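Local coordinates for galactose mutarotase related enzyme (Lactobacillus casei, PDB 3Q1N), which probably binds carbohydrate and may act as an isomerase of the aldose 1-epimerase type, at residues Ile3-Ser8 against Ser84-Ser89. Residues are numbered along the deposited sequence; the frame is centred on the assembly and turned at random. Where two conformers were deposited one is given.
With NO3 (nitrate ion), chain E.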
ATOM      1  N   ILE A   3     -12.377  14.324  -5.668  1.00 24.22           N
ATOM      2  CA  ILE A   3     -11.623  15.506  -5.940  1.00 22.75           C
ATOM      3  C   ILE A   3     -10.700  15.158  -7.104  1.00 20.89           C
ATOM      4  O   ILE A   3     -10.106  14.062  -7.154  1.00 20.28           O
ATOM      5  CB  ILE A   3     -10.736  15.880  -4.730  1.00 22.60           C
ATOM      6  CG1 ILE A   3     -11.607  16.181  -3.499  1.00 25.06           C
ATOM      7  CG2 ILE A   3      -9.824  17.045  -5.047  1.00 22.94           C
ATOM      8  CD1 ILE A   3     -12.473  17.448  -3.621  1.00 25.28           C
ATOM      9  N   THR A   4     -10.558  16.083  -8.026  1.00 18.60           N
ATOM     10  CA  THR A   4      -9.553  15.900  -9.061  1.00 18.18           C
ATOM     11  C   THR A   4      -8.437  16.936  -8.913  1.00 17.11           C
ATOM     12  O   THR A   4      -8.676  18.071  -8.490  1.00 17.67           O
ATOM     13  CB  THR A   4     -10.163  15.951 -10.477  1.00 19.13           C
ATOM     14  OG1 THR A   4     -10.669  17.243 -10.777  1.00 20.89           O
ATOM     15  CG2 THR A   4     -11.277  14.891 -10.648  1.00 19.18           C
ATOM     16  N   ILE A   5      -7.222  16.524  -9.235  1.00 16.16           N
ATOM     17  CA  ILE A   5      -6.093  17.436  -9.376  1.00 15.56           C
ATOM     18  C   ILE A   5      -5.489  17.156 -10.719  1.00 15.93           C
ATOM     19  O   ILE A   5      -5.687  16.082 -11.298  1.00 15.87           O
ATOM     20  CB  ILE A   5      -5.056  17.310  -8.228  1.00 14.97           C
ATOM     21  CG1 ILE A   5      -4.608  15.846  -8.027  1.00 14.75           C
ATOM     22  CG2 ILE A   5      -5.639  17.907  -6.879  1.00 13.06           C
ATOM     23  CD1 ILE A   5      -3.418  15.677  -7.015  1.00 15.93           C
ATOM     24  N   GLU A   6      -4.754  18.118 -11.238  1.00 15.99           N
ATOM     25  CA  GLU A   6      -4.168  17.951 -12.567  1.00 16.20           C
ATOM     26  C   GLU A   6      -3.123  18.970 -12.862  1.00 15.97           C
ATOM     27  O   GLU A   6      -3.090  20.043 -12.258  1.00 15.65           O
ATOM     28  CB  GLU A   6      -5.253  18.029 -13.643  1.00 16.74           C
ATOM     29  CG  GLU A   6      -5.949  19.359 -13.814  1.00 18.67           C
ATOM     30  CD  GLU A   6      -7.151  19.192 -14.752  1.00 22.92           C
ATOM     31  OE1 GLU A   6      -6.956  19.057 -15.977  1.00 23.68           O
ATOM     32  OE2 GLU A   6      -8.297  19.136 -14.238  1.00 26.95           O
ATOM     33  N   ASN A   7      -2.228  18.601 -13.764  1.00 15.99           N
ATOM     34  CA  ASN A   7      -1.289  19.561 -14.337  1.00 15.97           C
ATOM     35  C   ASN A   7      -1.278  19.337 -15.846  1.00 16.01           C
ATOM     36  O   ASN A   7      -2.207  18.729 -16.408  1.00 15.83           O
ATOM     37  CB  ASN A   7       0.080  19.472 -13.634  1.00 15.28           C
ATOM     38  CG  ASN A   7       0.756  18.132 -13.819  1.00 14.82           C
ATOM     39  OD1 ASN A   7       0.316  17.299 -14.622  1.00 13.73           O
ATOM     40  ND2 ASN A   7       1.855  17.926 -13.088  1.00 15.80           N
ATOM     41  N   SER A   8      -0.286  19.852 -16.557  1.00 15.71           N
ATOM     42  CA  SER A   8      -0.303  19.735 -18.012  1.00 16.62           C
ATOM     43  C   SER A   8      -0.182  18.275 -18.502  1.00 16.23           C
ATOM     44  O   SER A   8      -0.673  17.948 -19.572  1.00 16.16           O
ATOM     45  CB  SER A   8       0.822  20.557 -18.634  1.00 16.66           C
ATOM     46  OG  SER A   8       2.065  19.937 -18.510  1.00 19.36           O
ATOM     47  N   SER A  84      -8.791  19.881   2.438  1.00 17.66           N
ATOM     48  CA  SER A  84      -8.240  21.186   2.717  1.00 17.83           C
ATOM     49  C   SER A  84      -7.094  21.497   1.750  1.00 18.39           C
ATOM     50  O   SER A  84      -6.621  20.607   0.997  1.00 16.96           O
ATOM     51  CB  SER A  84      -7.717  21.260   4.147  1.00 17.57           C
ATOM     52  OG  SER A  84      -6.584  20.421   4.342  1.00 17.81           O
ATOM     53  N   ASP A  85      -6.682  22.764   1.736  1.00 19.05           N
ATOM     54  CA  ASP A  85      -5.524  23.182   0.956  1.00 20.11           C
ATOM     55  C   ASP A  85      -5.581  22.682  -0.501  1.00 18.91           C
ATOM     56  O   ASP A  85      -4.584  22.168  -1.053  1.00 20.10           O
ATOM     57  CB  ASP A  85      -4.251  22.716   1.652  1.00 20.71           C
ATOM     58  CG  ASP A  85      -3.999  23.456   2.970  1.00 25.26           C
ATOM     59  OD1 ASP A  85      -4.613  24.529   3.177  1.00 30.64           O
ATOM     60  OD2 ASP A  85      -3.184  22.978   3.775  1.00 31.31           O
ATOM     61  N   LYS A  86      -6.747  22.844  -1.116  1.00 18.92           N
ATOM     62  CA  LYS A  86      -6.982  22.402  -2.503  0.75 18.99           C
ATOM     63  C   LYS A  86      -6.492  23.450  -3.491  1.00 18.97           C
ATOM     64  O   LYS A  86      -6.907  24.610  -3.446  1.00 18.76           O
ATOM     65  CB  LYS A  86      -8.467  22.075  -2.734  0.75 19.83           C
ATOM     66  CG  LYS A  86      -8.908  21.831  -4.192  0.75 21.35           C
ATOM     67  CD  LYS A  86      -8.297  20.568  -4.770  0.75 22.48           C
ATOM     68  CE  LYS A  86      -8.924  20.151  -6.128  0.75 22.01           C
ATOM     69  NZ  LYS A  86      -8.437  20.867  -7.310  0.75 18.68           N
ATOM     70  N   SER A  87      -5.560  23.055  -4.342  1.00 17.87           N
ATOM     71  CA  SER A  87      -5.137  23.871  -5.490  1.00 18.50           C
ATOM     72  C   SER A  87      -5.348  23.018  -6.725  1.00 17.84           C
ATOM     73  O   SER A  87      -5.857  21.907  -6.619  1.00 16.45           O
ATOM     74  CB  SER A  87      -3.666  24.289  -5.351  1.00 19.08           C
ATOM     75  OG  SER A  87      -2.836  23.183  -5.479  1.00 21.71           O
ATOM     76  N   ASP A  88      -4.957  23.508  -7.903  1.00 17.45           N
ATOM     77  CA  ASP A  88      -5.250  22.756  -9.108  0.50 17.80           C
ATOM     78  C   ASP A  88      -4.482  21.456  -9.160  1.00 17.34           C
ATOM     79  O   ASP A  88      -5.003  20.475  -9.692  1.00 17.41           O
ATOM     80  CB  ASP A  88      -4.989  23.590 -10.355  0.50 17.91           C
ATOM     81  CG  ASP A  88      -5.873  24.808 -10.402  0.50 18.13           C
ATOM     82  OD1 ASP A  88      -7.052  24.683 -10.023  0.50 17.62           O
ATOM     83  OD2 ASP A  88      -5.398  25.892 -10.775  0.50 19.53           O
ATOM     84  N   SER A  89      -3.271  21.456  -8.583  1.00 17.00           N
ATOM     85  CA  SER A  89      -2.386  20.320  -8.703  0.50 16.79           C
ATOM     86  C   SER A  89      -2.111  19.588  -7.384  1.00 16.57           C
ATOM     87  O   SER A  89      -1.347  18.623  -7.367  1.00 17.05           O
ATOM     88  CB  SER A  89      -1.079  20.789  -9.345  0.50 16.96           C
ATOM     89  OG  SER A  89      -0.597  21.936  -8.662  0.50 16.03           O
TER
HETATM   90  N   NO3 E 297      -4.311  26.906  -8.168  1.00 40.00           N
HETATM   91  O1  NO3 E 297      -4.212  28.199  -8.685  1.00 40.49           O
HETATM   92  O2  NO3 E 297      -3.410  25.921  -8.561  1.00 40.41           O
HETATM   93  O3  NO3 E 297      -5.293  26.644  -7.212  1.00 40.56           O
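Lys86 stretches past Ile3 to reach Thr4 O on strand 2-6. From CB the chain sets off with CG anti to the backbone N (chi1 170°), then bends at chi2, bringing CD to 3.8 Å from CG2 of Ile3. CE lies closer still, 3.4 Å from that same Ile3 CG2, as the two side chains run alongside each other in opposing senses. At the tip, NZ makes a weak hydrogen bond of 3.0 Å to Thr4 O and folds back onto its own loop, donating to Ser87 O at 2.9 Å from above that carbonyl's plane. Lys86 has a second conformer, so these two bonds may not be held all the time. The firmer link is between backbones: Glu6 N donates to Asp88 O over 2.8 Å, and Ile5 CA adds a CH...O contact to the same oxygen. Ile5 packs its CD1 3.6 Å from Ser89 O and also rests on Val91, Tyr115 and Leu117; an alanine here would keep CB but lose CG1, CG2 and CD1, and would probably leave a gap between Ser89 and those side chains. Asp88 N also donates a hydrogen bond to a nitrate ion, probably from the crystallisation liquor. The contact is plain packing between sheet edges in a mainly beta protein: strand 2-6, outermost in a four-stranded antiparallel sheet and paired with 10-15, meets the surface loop leading from 82-84, outermost in the nine-stranded one, to 90-96, where Ile3 touches Phe93.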